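Local atomic coordinates of GH5 (Bacteroidetes bacterium AC2a, PDB entry 4YHE), a protein that probably hydrolyses the beta-1,4-glucosidic bonds of cellulose as a glycoside hydrolase family 5 endoglucanase. Residues N39-A53 with G344-N356. Numbering follows the deposited sequence.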
loop_
_atom_site.group_PDB
_atom_site.type_symbol
_atom_site.label_atom_id
_atom_site.label_comp_id
_atom_site.label_asym_id
_atom_site.label_seq_id
_atom_site.Cartn_x
_atom_site.Cartn_y
_atom_site.Cartn_z
ATOM N N ASN A 39 -2.273 -6.192 17.810
ATOM C CA ASN A 39 -1.889 -4.795 18.058
ATOM C C ASN A 39 -2.873 -4.173 19.008
ATOM O O ASN A 39 -4.061 -4.485 18.946
ATOM C CB ASN A 39 -1.826 -3.980 16.756
ATOM C CG ASN A 39 -0.582 -4.307 15.941
ATOM O OD1 ASN A 39 0.544 -4.094 16.405
ATOM N ND2 ASN A 39 -0.772 -4.853 14.747
ATOM N N LYS A 40 -2.392 -3.259 19.847
ATOM C CA LYS A 40 -3.280 -2.399 20.597
ATOM C C LYS A 40 -3.824 -1.278 19.726
ATOM O O LYS A 40 -3.248 -0.933 18.679
ATOM C CB LYS A 40 -2.603 -1.897 21.873
ATOM C CG LYS A 40 -2.263 -3.055 22.802
ATOM C CD LYS A 40 -1.699 -2.608 24.142
ATOM C CE LYS A 40 -1.407 -3.818 25.047
ATOM N NZ LYS A 40 -0.655 -4.964 24.446
ATOM N N ALA A 41 -4.921 -0.686 20.168
ATOM C CA ALA A 41 -5.621 0.305 19.347
ATOM C C ALA A 41 -4.774 1.571 19.191
ATOM O O ALA A 41 -4.048 1.925 20.112
ATOM C CB ALA A 41 -6.976 0.646 19.948
ATOM N N ALA A 42 -4.899 2.247 18.044
ATOM C CA ALA A 42 -4.088 3.432 17.802
ATOM C C ALA A 42 -4.611 4.603 18.612
ATOM O O ALA A 42 -5.792 4.666 18.945
ATOM C CB ALA A 42 -4.042 3.749 16.325
ATOM N N THR A 43 -3.714 5.529 18.942
ATOM C CA THR A 43 -4.081 6.711 19.685
ATOM C C THR A 43 -3.529 7.927 18.970
ATOM O O THR A 43 -2.821 7.807 17.988
ATOM C CB THR A 43 -3.482 6.686 21.123
ATOM O OG1 THR A 43 -2.034 6.764 21.109
ATOM C CG2 THR A 43 -3.917 5.450 21.846
ATOM N N GLN A 44 -3.858 9.116 19.445
ATOM C CA GLN A 44 -3.213 10.314 18.876
ATOM C C GLN A 44 -1.709 10.247 18.913
ATOM O O GLN A 44 -1.045 10.749 18.012
ATOM C CB GLN A 44 -3.641 11.581 19.631
ATOM C CG GLN A 44 -3.247 12.883 18.928
ATOM C CD GLN A 44 -3.838 13.013 17.526
ATOM O OE1 GLN A 44 -5.054 12.966 17.337
ATOM N NE2 GLN A 44 -2.965 13.186 16.531
ATOM N N GLN A 45 -1.165 9.687 19.987
ATOM C CA GLN A 45 0.272 9.573 20.171
ATOM C C GLN A 45 0.904 8.720 19.049
ATOM O O GLN A 45 2.036 8.967 18.631
ATOM C CB GLN A 45 0.590 8.994 21.562
ATOM C CG GLN A 45 0.303 9.943 22.747
ATOM C CD GLN A 45 -1.171 10.357 22.893
ATOM O OE1 GLN A 45 -2.097 9.514 23.070
ATOM N NE2 GLN A 45 -1.409 11.677 22.817
ATOM N N THR A 46 0.175 7.711 18.560
ATOM C CA THR A 46 0.638 6.949 17.416
ATOM C C THR A 46 0.979 7.867 16.249
ATOM O O THR A 46 2.107 7.846 15.738
ATOM C CB THR A 46 -0.414 5.934 16.920
ATOM O OG1 THR A 46 -0.867 5.133 18.019
ATOM C CG2 THR A 46 0.177 5.037 15.849
ATOM N N PHE A 47 0.018 8.691 15.854
ATOM C CA PHE A 47 0.164 9.544 14.686
ATOM C C PHE A 47 1.152 10.680 14.934
ATOM O O PHE A 47 1.894 11.060 14.025
ATOM C CB PHE A 47 -1.193 10.056 14.248
ATOM C CG PHE A 47 -2.122 8.943 13.855
ATOM C CD1 PHE A 47 -2.023 8.362 12.605
ATOM C CD2 PHE A 47 -3.046 8.455 14.747
ATOM C CE1 PHE A 47 -2.848 7.312 12.248
ATOM C CE2 PHE A 47 -3.871 7.397 14.405
ATOM C CZ PHE A 47 -3.780 6.834 13.155
ATOM N N ASN A 48 1.200 11.174 16.162
ATOM C CA ASN A 48 2.237 12.158 16.531
ATOM C C ASN A 48 3.654 11.584 16.344
ATOM O O ASN A 48 4.574 12.254 15.841
ATOM C CB ASN A 48 2.035 12.598 18.002
ATOM C CG ASN A 48 0.763 13.428 18.214
ATOM O OD1 ASN A 48 0.083 13.835 17.276
ATOM N ND2 ASN A 48 0.468 13.714 19.470
ATOM N N GLY A 49 3.819 10.327 16.745
ATOM C CA GLY A 49 5.076 9.611 16.590
ATOM C C GLY A 49 5.500 9.540 15.142
ATOM O O GLY A 49 6.664 9.771 14.824
ATOM N N LEU A 50 4.546 9.239 14.259
ATOM C CA LEU A 50 4.843 9.141 12.843
ATOM C C LEU A 50 5.341 10.497 12.287
ATOM O O LEU A 50 6.340 10.544 11.599
ATOM C CB LEU A 50 3.620 8.700 12.060
ATOM C CG LEU A 50 3.019 7.354 12.515
ATOM C CD1 LEU A 50 1.848 7.034 11.608
ATOM C CD2 LEU A 50 4.056 6.257 12.466
ATOM N N ALA A 51 4.636 11.571 12.601
ATOM C CA ALA A 51 4.997 12.895 12.085
ATOM C C ALA A 51 6.339 13.345 12.610
ATOM O O ALA A 51 7.159 13.853 11.863
ATOM C CB ALA A 51 3.924 13.919 12.430
ATOM N N LYS A 52 6.579 13.094 13.884
ATOM C CA LYS A 52 7.865 13.395 14.524
ATOM C C LYS A 52 9.042 12.664 13.899
ATOM O O LYS A 52 10.156 13.198 13.824
ATOM C CB LYS A 52 7.773 13.036 16.000
ATOM C CG LYS A 52 9.028 13.289 16.796
ATOM C CD LYS A 52 8.686 13.250 18.280
ATOM C CE LYS A 52 9.927 13.130 19.150
ATOM N NZ LYS A 52 10.837 14.274 18.894
ATOM N N ALA A 53 8.798 11.436 13.420
ATOM C CA ALA A 53 9.847 10.655 12.789
ATOM C C ALA A 53 10.179 11.138 11.384
ATOM O O ALA A 53 11.217 10.747 10.844
ATOM C CB ALA A 53 9.449 9.188 12.724
ATOM N N GLY A 344 7.503 -4.759 12.338
ATOM C CA GLY A 344 7.154 -3.724 13.286
ATOM C C GLY A 344 8.343 -2.820 13.572
ATOM O O GLY A 344 9.403 -3.298 13.955
ATOM N N VAL A 345 8.183 -1.533 13.350
ATOM C CA VAL A 345 9.236 -0.567 13.753
ATOM C C VAL A 345 8.742 0.535 14.709
ATOM O O VAL A 345 9.572 1.120 15.420
ATOM C CB VAL A 345 9.937 0.094 12.536
ATOM C CG1 VAL A 345 10.641 -0.951 11.673
ATOM C CG2 VAL A 345 8.972 0.925 11.714
ATOM N N ILE A 346 7.436 0.830 14.682
ATOM C CA ILE A 346 6.786 1.762 15.591
ATOM C C ILE A 346 5.578 1.131 16.244
ATOM O O ILE A 346 4.758 0.495 15.566
ATOM C CB ILE A 346 6.383 3.056 14.863
ATOM C CG1 ILE A 346 7.634 3.871 14.553
ATOM C CG2 ILE A 346 5.412 3.910 15.677
ATOM C CD1 ILE A 346 7.405 5.023 13.613
ATOM N N ASP A 347 5.476 1.309 17.566
ATOM C CA ASP A 347 4.359 0.775 18.343
ATOM C C ASP A 347 3.024 1.405 17.921
ATOM O O ASP A 347 2.879 2.622 17.879
ATOM C CB ASP A 347 4.623 0.950 19.859
ATOM C CG ASP A 347 3.559 0.280 20.722
ATOM O OD1 ASP A 347 2.425 0.784 20.798
ATOM O OD2 ASP A 347 3.887 -0.743 21.340
ATOM N N HIS A 348 2.038 0.564 17.599
ATOM C CA HIS A 348 0.792 1.065 17.047
ATOM C C HIS A 348 -0.070 1.852 18.036
ATOM O O HIS A 348 -0.913 2.618 17.601
ATOM C CB HIS A 348 -0.024 -0.088 16.414
ATOM C CG HIS A 348 0.606 -0.662 15.185
ATOM N ND1 HIS A 348 -0.113 -1.370 14.250
ATOM C CD2 HIS A 348 1.883 -0.643 14.742
ATOM C CE1 HIS A 348 0.697 -1.763 13.283
ATOM N NE2 HIS A 348 1.915 -1.328 13.555
ATOM N N ALA A 349 0.126 1.671 19.350
ATOM C CA ALA A 349 -0.617 2.441 20.333
ATOM C C ALA A 349 0.128 3.657 20.902
ATOM O O ALA A 349 -0.517 4.637 21.284
ATOM C CB ALA A 349 -1.095 1.565 21.474
ATOM N N THR A 350 1.448 3.569 20.982
ATOM C CA THR A 350 2.247 4.611 21.655
ATOM C C THR A 350 2.993 5.521 20.698
ATOM O O THR A 350 3.361 6.618 21.086
ATOM C CB THR A 350 3.287 4.024 22.637
ATOM O OG1 THR A 350 4.339 3.384 21.905
ATOM C CG2 THR A 350 2.680 3.039 23.602
ATOM N N GLY A 351 3.246 5.071 19.463
ATOM C CA GLY A 351 4.045 5.841 18.514
ATOM C C GLY A 351 5.546 5.820 18.784
ATOM O O GLY A 351 6.309 6.523 18.124
ATOM N N ARG A 352 5.981 5.022 19.736
ATOM C CA ARG A 352 7.394 4.902 20.035
ATOM C C ARG A 352 8.059 3.857 19.167
ATOM O O ARG A 352 7.422 2.885 18.751
ATOM C CB ARG A 352 7.571 4.544 21.504
ATOM C CG ARG A 352 7.158 5.721 22.378
ATOM C CD ARG A 352 7.846 5.659 23.715
ATOM N NE ARG A 352 6.911 5.134 24.677
ATOM C CZ ARG A 352 6.001 5.866 25.312
ATOM N NH1 ARG A 352 5.915 7.186 25.113
ATOM N NH2 ARG A 352 5.180 5.266 26.158
ATOM N N PHE A 353 9.355 4.023 18.940
ATOM C CA PHE A 353 10.120 2.970 18.260
ATOM C C PHE A 353 10.108 1.611 18.974
ATOM O O PHE A 353 10.148 1.509 20.211
ATOM C CB PHE A 353 11.549 3.412 18.000
ATOM C CG PHE A 353 11.635 4.601 17.108
ATOM C CD1 PHE A 353 11.228 4.516 15.788
ATOM C CD2 PHE A 353 12.083 5.824 17.604
ATOM C CE1 PHE A 353 11.274 5.618 14.963
ATOM C CE2 PHE A 353 12.130 6.939 16.778
ATOM C CZ PHE A 353 11.741 6.840 15.462
ATOM N N ILE A 354 10.046 0.571 18.165
ATOM C CA ILE A 354 10.136 -0.815 18.609
ATOM C C ILE A 354 11.564 -1.243 18.364
ATOM O O ILE A 354 12.044 -1.227 17.216
ATOM C CB ILE A 354 9.212 -1.732 17.782
ATOM C CG1 ILE A 354 7.757 -1.333 17.990
ATOM C CG2 ILE A 354 9.426 -3.192 18.142
ATOM C CD1 ILE A 354 6.787 -1.981 17.050
ATOM N N GLY A 355 12.259 -1.615 19.426
ATOM C CA GLY A 355 13.603 -2.189 19.283
ATOM C C GLY A 355 14.547 -1.215 18.587
ATOM O O GLY A 355 14.620 -0.070 18.957
ATOM N N ASN A 356 15.244 -1.684 17.566
ATOM C CA ASN A 356 16.066 -0.816 16.717
ATOM C C ASN A 356 15.356 -0.211 15.511
ATOM O O ASN A 356 16.003 0.140 14.512
ATOM C CB ASN A 356 17.344 -1.558 16.266
ATOM C CG ASN A 356 17.073 -2.754 15.341
ATOM O OD1 ASN A 356 15.962 -2.972 14.802
ATOM N ND2 ASN A 356 18.112 -3.553 15.158
HETATM O O HOH W 1 1.950 -2.423 17.942
#
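T46 and G351 bring their backbones to a CA-CA distance of 3.7 Å, where the first turn of helix 44-53 lies against the turn 347-351, while the extended lead-in 39-42 runs past H348 and A349. Two threonine hydroxyls join the segments: T43 OG1 donates to A349 O at 2.6 Å, nearly in line with the carbonyl (C=O...donor angle 158°), whereas T46 OG1 donates to H348 O from well above the carbonyl plane. T46 OG1, set beside its own backbone N and anti to the carbonyl carbon, also accepts from T43 N (3.0 Å). T43, the N-cap residue, and T46 form a capping box whose two hydroxyls both reach across the contact; T43 OG1 also accepts weakly from Q45 N. H348 O is approached as well by A42 CA, in a CA-H...O contact of 3.3 Å. In the lead-in before the helix, the amide of N39 stacks on the H348 imidazole, planes 12° apart and N39 CG 3.4 Å from H348 ND1. A water bridges N39 OD1 and H348 N, while the backbone O atoms of N22 and N333 bind N39 ND2, and Q23 bonds to H348 ND1 and D332 to NE2, so both flat groups are fixed in rotation. Helix and turn meet closely at G49 and G351, the latter at a positive phi (76°) that favours glycine. L50 CD2 and I346 CD1 add an apolar contact beside W18. D347 OD1 shapes the turn, accepting from A349 N (an Asx turn) and T350 N (an Asx motif), and the loop after the last strand of the (beta/alpha)8 barrel thus packs against the first barrel helix, 44-53.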